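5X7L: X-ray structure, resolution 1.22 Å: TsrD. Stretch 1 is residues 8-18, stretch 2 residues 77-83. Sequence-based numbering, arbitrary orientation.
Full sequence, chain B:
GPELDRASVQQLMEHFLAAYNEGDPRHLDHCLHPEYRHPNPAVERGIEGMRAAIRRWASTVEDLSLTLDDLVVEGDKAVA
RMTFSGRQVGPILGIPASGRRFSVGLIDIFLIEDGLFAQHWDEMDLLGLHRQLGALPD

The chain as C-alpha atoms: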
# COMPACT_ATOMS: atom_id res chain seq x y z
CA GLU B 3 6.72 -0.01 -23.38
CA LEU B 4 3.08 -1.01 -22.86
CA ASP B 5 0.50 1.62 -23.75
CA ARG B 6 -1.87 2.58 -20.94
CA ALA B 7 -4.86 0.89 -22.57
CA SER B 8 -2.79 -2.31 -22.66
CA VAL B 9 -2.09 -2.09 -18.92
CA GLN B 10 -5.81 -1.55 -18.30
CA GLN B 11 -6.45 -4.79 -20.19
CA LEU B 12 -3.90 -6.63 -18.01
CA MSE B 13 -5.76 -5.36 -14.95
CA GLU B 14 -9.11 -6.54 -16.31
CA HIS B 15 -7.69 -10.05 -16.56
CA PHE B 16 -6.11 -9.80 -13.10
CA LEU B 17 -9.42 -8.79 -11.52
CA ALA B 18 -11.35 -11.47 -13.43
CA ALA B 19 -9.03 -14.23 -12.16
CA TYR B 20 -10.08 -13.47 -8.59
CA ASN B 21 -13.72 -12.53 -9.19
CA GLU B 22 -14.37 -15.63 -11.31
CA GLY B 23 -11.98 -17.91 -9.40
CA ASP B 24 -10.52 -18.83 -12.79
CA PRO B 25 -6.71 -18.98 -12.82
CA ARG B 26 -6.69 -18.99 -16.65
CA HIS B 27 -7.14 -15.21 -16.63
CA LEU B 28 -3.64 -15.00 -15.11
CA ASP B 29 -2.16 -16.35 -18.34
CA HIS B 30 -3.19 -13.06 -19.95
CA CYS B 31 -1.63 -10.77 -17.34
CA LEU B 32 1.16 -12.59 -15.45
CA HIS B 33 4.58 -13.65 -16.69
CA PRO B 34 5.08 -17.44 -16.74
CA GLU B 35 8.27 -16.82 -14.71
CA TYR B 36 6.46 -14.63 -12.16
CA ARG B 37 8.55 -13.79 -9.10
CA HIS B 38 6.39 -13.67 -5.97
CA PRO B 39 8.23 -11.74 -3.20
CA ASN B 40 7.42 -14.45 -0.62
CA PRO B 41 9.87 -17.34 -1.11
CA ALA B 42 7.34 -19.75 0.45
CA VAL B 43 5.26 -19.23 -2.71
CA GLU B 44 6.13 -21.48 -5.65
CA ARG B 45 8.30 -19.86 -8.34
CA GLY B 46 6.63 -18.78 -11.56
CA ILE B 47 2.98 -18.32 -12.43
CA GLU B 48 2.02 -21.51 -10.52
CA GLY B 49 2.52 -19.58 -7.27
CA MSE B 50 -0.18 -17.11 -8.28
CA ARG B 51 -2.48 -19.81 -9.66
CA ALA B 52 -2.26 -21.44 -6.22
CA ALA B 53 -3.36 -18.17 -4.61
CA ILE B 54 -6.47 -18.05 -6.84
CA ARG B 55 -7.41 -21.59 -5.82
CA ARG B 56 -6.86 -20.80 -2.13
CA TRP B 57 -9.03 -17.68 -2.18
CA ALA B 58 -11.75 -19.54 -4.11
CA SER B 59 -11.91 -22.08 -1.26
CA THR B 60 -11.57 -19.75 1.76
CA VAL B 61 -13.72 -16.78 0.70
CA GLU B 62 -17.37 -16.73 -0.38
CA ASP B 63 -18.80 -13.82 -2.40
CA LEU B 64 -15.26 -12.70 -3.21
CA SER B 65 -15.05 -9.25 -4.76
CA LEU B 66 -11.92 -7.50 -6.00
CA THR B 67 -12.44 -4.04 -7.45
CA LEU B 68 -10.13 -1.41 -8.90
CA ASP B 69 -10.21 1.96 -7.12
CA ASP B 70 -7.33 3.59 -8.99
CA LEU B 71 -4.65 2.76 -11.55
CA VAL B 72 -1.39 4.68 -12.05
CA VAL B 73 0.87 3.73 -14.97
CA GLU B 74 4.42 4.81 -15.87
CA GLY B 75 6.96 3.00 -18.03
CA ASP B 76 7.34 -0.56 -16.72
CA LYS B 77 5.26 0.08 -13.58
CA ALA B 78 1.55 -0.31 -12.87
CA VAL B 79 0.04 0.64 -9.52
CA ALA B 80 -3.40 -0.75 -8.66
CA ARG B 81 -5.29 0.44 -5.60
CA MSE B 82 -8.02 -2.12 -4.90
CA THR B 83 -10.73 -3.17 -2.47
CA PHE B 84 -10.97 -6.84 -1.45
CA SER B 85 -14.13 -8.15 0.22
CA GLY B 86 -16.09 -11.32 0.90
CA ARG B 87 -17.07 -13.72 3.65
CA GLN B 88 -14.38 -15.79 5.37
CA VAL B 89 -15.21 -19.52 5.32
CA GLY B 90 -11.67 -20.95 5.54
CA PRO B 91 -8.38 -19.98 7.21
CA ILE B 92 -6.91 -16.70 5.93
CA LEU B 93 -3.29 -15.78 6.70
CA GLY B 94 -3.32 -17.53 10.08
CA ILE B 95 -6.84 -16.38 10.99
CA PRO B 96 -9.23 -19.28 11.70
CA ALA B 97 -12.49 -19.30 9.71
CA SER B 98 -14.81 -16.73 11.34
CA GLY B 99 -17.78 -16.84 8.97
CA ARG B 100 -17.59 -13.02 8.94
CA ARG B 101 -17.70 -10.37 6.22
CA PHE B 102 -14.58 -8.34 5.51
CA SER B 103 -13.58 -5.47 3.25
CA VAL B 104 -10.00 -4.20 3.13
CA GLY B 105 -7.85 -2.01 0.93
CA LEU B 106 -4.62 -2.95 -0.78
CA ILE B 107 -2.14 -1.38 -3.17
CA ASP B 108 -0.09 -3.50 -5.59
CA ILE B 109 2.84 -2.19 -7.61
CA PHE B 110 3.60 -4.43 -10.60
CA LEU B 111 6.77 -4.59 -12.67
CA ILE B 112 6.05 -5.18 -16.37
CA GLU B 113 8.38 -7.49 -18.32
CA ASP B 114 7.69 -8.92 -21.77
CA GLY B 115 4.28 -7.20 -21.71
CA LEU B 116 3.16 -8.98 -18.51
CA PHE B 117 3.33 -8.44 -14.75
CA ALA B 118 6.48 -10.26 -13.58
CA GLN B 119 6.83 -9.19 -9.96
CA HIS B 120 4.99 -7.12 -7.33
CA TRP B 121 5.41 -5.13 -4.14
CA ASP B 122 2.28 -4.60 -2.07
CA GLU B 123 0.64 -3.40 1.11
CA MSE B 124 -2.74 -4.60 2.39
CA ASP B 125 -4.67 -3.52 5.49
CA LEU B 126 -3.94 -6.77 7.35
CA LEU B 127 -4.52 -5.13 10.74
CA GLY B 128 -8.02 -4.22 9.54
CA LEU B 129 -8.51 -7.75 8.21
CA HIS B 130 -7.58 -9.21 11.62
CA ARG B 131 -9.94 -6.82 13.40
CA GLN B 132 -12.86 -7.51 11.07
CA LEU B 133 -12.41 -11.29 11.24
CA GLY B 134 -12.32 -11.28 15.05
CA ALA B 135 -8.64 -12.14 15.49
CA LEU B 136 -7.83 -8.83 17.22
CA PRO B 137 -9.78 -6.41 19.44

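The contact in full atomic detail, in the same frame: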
# COMPACT_ATOMS: atom_id res chain seq x y z
N SER B 8 -3.27 -0.93 -22.79
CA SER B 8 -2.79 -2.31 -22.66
C SER B 8 -2.67 -2.71 -21.19
O SER B 8 -3.00 -3.84 -20.83
CB SER B 8 -1.45 -2.49 -23.37
OG SER B 8 -1.57 -2.18 -24.75
N VAL B 9 -2.21 -1.80 -20.34
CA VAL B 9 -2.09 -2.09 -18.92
C VAL B 9 -3.49 -2.24 -18.30
O VAL B 9 -3.70 -3.11 -17.45
CB VAL B 9 -1.29 -1.01 -18.17
CG1 VAL B 9 -1.25 -1.31 -16.68
CG2 VAL B 9 0.13 -0.93 -18.73
N GLN B 10 -4.43 -1.41 -18.74
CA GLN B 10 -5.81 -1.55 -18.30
C GLN B 10 -6.37 -2.93 -18.63
O GLN B 10 -7.08 -3.53 -17.82
CB GLN B 10 -6.69 -0.46 -18.92
CG GLN B 10 -6.43 0.92 -18.36
N GLN B 11 -6.02 -3.45 -19.80
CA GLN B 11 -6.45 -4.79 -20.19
C GLN B 11 -5.82 -5.87 -19.30
O GLN B 11 -6.50 -6.82 -18.93
CB GLN B 11 -6.12 -5.07 -21.66
CG GLN B 11 -6.61 -6.43 -22.15
CD GLN B 11 -8.12 -6.58 -22.08
OE1 GLN B 11 -8.66 -7.14 -21.12
NE2 GLN B 11 -8.82 -6.08 -23.09
N LEU B 12 -4.54 -5.71 -18.96
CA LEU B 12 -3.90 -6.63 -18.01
C LEU B 12 -4.68 -6.64 -16.70
O LEU B 12 -4.94 -7.71 -16.14
CB LEU B 12 -2.44 -6.24 -17.73
CG LEU B 12 -1.43 -6.28 -18.87
CD1 LEU B 12 -0.06 -5.88 -18.35
CD2 LEU B 12 -1.37 -7.65 -19.52
N MSE B 13 -5.04 -5.46 -16.21
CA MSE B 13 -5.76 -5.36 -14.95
C MSE B 13 -7.13 -6.00 -15.02
O MSE B 13 -7.57 -6.60 -14.05
CB MSE B 13 -5.90 -3.90 -14.51
CG MSE B 13 -4.60 -3.29 -14.01
SE MSE B 13 -3.76 -4.30 -12.56
CE MSE B 13 -5.31 -4.52 -11.38
N GLU B 14 -7.80 -5.89 -16.16
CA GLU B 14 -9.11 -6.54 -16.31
C GLU B 14 -8.98 -8.05 -16.14
O GLU B 14 -9.80 -8.68 -15.47
CB GLU B 14 -9.75 -6.20 -17.66
CG GLU B 14 -10.22 -4.76 -17.77
N HIS B 15 -7.94 -8.63 -16.73
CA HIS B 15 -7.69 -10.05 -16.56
C HIS B 15 -7.33 -10.40 -15.12
O HIS B 15 -7.78 -11.41 -14.59
CB HIS B 15 -6.58 -10.52 -17.50
CG HIS B 15 -7.03 -10.70 -18.91
ND1 HIS B 15 -7.90 -11.69 -19.29
CD2 HIS B 15 -6.73 -10.01 -20.04
CE1 HIS B 15 -8.12 -11.62 -20.59
NE2 HIS B 15 -7.42 -10.61 -21.07
N PHE B 16 -6.51 -9.56 -14.49
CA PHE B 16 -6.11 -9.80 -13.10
C PHE B 16 -7.34 -9.85 -12.20
O PHE B 16 -7.52 -10.78 -11.41
CB PHE B 16 -5.13 -8.72 -12.63
CG PHE B 16 -4.61 -8.93 -11.24
CD1 PHE B 16 -3.53 -9.78 -11.02
CD2 PHE B 16 -5.17 -8.28 -10.16
CE1 PHE B 16 -3.04 -9.97 -9.74
CE2 PHE B 16 -4.69 -8.47 -8.88
CZ PHE B 16 -3.62 -9.32 -8.67
N LEU B 17 -8.21 -8.85 -12.33
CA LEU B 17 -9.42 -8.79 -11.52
C LEU B 17 -10.33 -9.99 -11.79
O LEU B 17 -10.89 -10.57 -10.85
CB LEU B 17 -10.18 -7.49 -11.80
CG LEU B 17 -9.46 -6.19 -11.45
CD1 LEU B 17 -10.22 -5.01 -12.04
CD2 LEU B 17 -9.28 -6.02 -9.94
N ALA B 18 -10.47 -10.36 -13.06
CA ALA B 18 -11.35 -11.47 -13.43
C ALA B 18 -10.88 -12.80 -12.85
O ALA B 18 -11.69 -13.65 -12.51
CB ALA B 18 -11.47 -11.56 -14.95
N LYS B 77 5.95 0.20 -14.86
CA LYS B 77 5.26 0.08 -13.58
C LYS B 77 3.76 0.32 -13.71
O LYS B 77 3.32 1.23 -14.41
CB LYS B 77 5.83 1.07 -12.55
CG LYS B 77 7.29 0.82 -12.19
CD LYS B 77 7.46 -0.40 -11.29
CE LYS B 77 8.93 -0.74 -11.09
NZ LYS B 77 9.71 0.38 -10.50
N ALA B 78 2.99 -0.50 -13.01
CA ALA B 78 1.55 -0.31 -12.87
C ALA B 78 1.18 -0.40 -11.40
O ALA B 78 1.55 -1.36 -10.73
CB ALA B 78 0.79 -1.35 -13.67
N VAL B 79 0.48 0.61 -10.91
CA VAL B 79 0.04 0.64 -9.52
C VAL B 79 -1.48 0.53 -9.47
O VAL B 79 -2.18 1.36 -10.04
CB VAL B 79 0.46 1.94 -8.81
CG1 VAL B 79 0.03 1.90 -7.35
CG2 VAL B 79 1.96 2.14 -8.94
N ALA B 80 -1.96 -0.51 -8.80
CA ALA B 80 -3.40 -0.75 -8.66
C ALA B 80 -3.81 -0.63 -7.20
O ALA B 80 -3.34 -1.40 -6.36
CB ALA B 80 -3.76 -2.13 -9.20
N ARG B 81 -4.66 0.35 -6.90
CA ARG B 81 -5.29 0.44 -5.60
C ARG B 81 -6.63 -0.28 -5.69
O ARG B 81 -7.43 0.03 -6.58
CB ARG B 81 -5.49 1.89 -5.16
CG ARG B 81 -6.15 2.01 -3.79
CD ARG B 81 -6.04 3.40 -3.20
NE ARG B 81 -6.77 4.41 -3.96
CZ ARG B 81 -8.07 4.68 -3.82
NH1 ARG B 81 -8.81 3.99 -2.96
NH2 ARG B 81 -8.63 5.64 -4.55
N MSE B 82 -6.86 -1.23 -4.80
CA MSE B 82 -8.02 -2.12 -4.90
C MSE B 82 -8.71 -2.30 -3.56
O MSE B 82 -8.15 -1.99 -2.50
CB MSE B 82 -7.58 -3.49 -5.44
CG MSE B 82 -7.09 -3.40 -6.88
SE MSE B 82 -6.30 -5.06 -7.54
CE MSE B 82 -4.57 -4.88 -6.65
N THR B 83 -9.94 -2.79 -3.63
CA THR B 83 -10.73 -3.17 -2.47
C THR B 83 -11.06 -4.65 -2.58
O THR B 83 -11.53 -5.11 -3.63
CB THR B 83 -12.02 -2.33 -2.36
OG1 THR B 83 -11.67 -0.96 -2.18
CG2 THR B 83 -12.86 -2.79 -1.18

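The packing of a helix against a β-sheet strand often depends on matching two periodicities, and TsrD offers a compact example. Residues 8-18 lie within a helix, its turns closed by i to i+4 hydrogen bonds such as Met-13 N to Val-9 O at 3.0 Å and Leu-17 N to Met-13 O at 2.9 Å. Residues 77-83 form an extended strand. The two axes run in broadly the same sense, 47° apart, and approach to 10.2 Å. Four helix residues, slightly more than one turn, advance about as far as two strand residues, so Val-9 lies beside Ala-78, Met-13 beside Ala-80 and Leu-17 beside Met-82. The CA-CA separation widens along this series, from 7.3 Å between Val-9 CA and Ala-78 CA to 9.5 Å between Leu-17 CA and Met-82 CA.

Side-chain size follows the gap. At the narrow end, the methyl groups of two small residues meet directly, Val-9 CG1 lying 3.6 Å from Ala-78 CB. Next, Met-13, modelled as selenomethionine, folds through three m rotamers and brings its CE within 3.6 Å of Ala-80 CB; the short alanine leaves room for this flexible chain. Where the backbones stand farther apart, the longer Met-82, also selenomethionine, fills the space. Met-82 SE is a shared contact point, 4.0 Å from Met-13 CE, 4.0 Å from Phe-16 CE2 and 3.9 Å from Leu-17 CD2. It approaches the Phe-16 ring obliquely. Leu-17 leaves its backbone sideways, yet its end turns nearer the strand.

Alternation completes the pattern: Ala-78, Ala-80 and Met-82 point toward the helix, whereas Lys-77 and Val-79 point away. No hydrogen bond crosses the interface. Apolar packing, burying 230 Å² over both sides, accounts for the direct contact between the stretches.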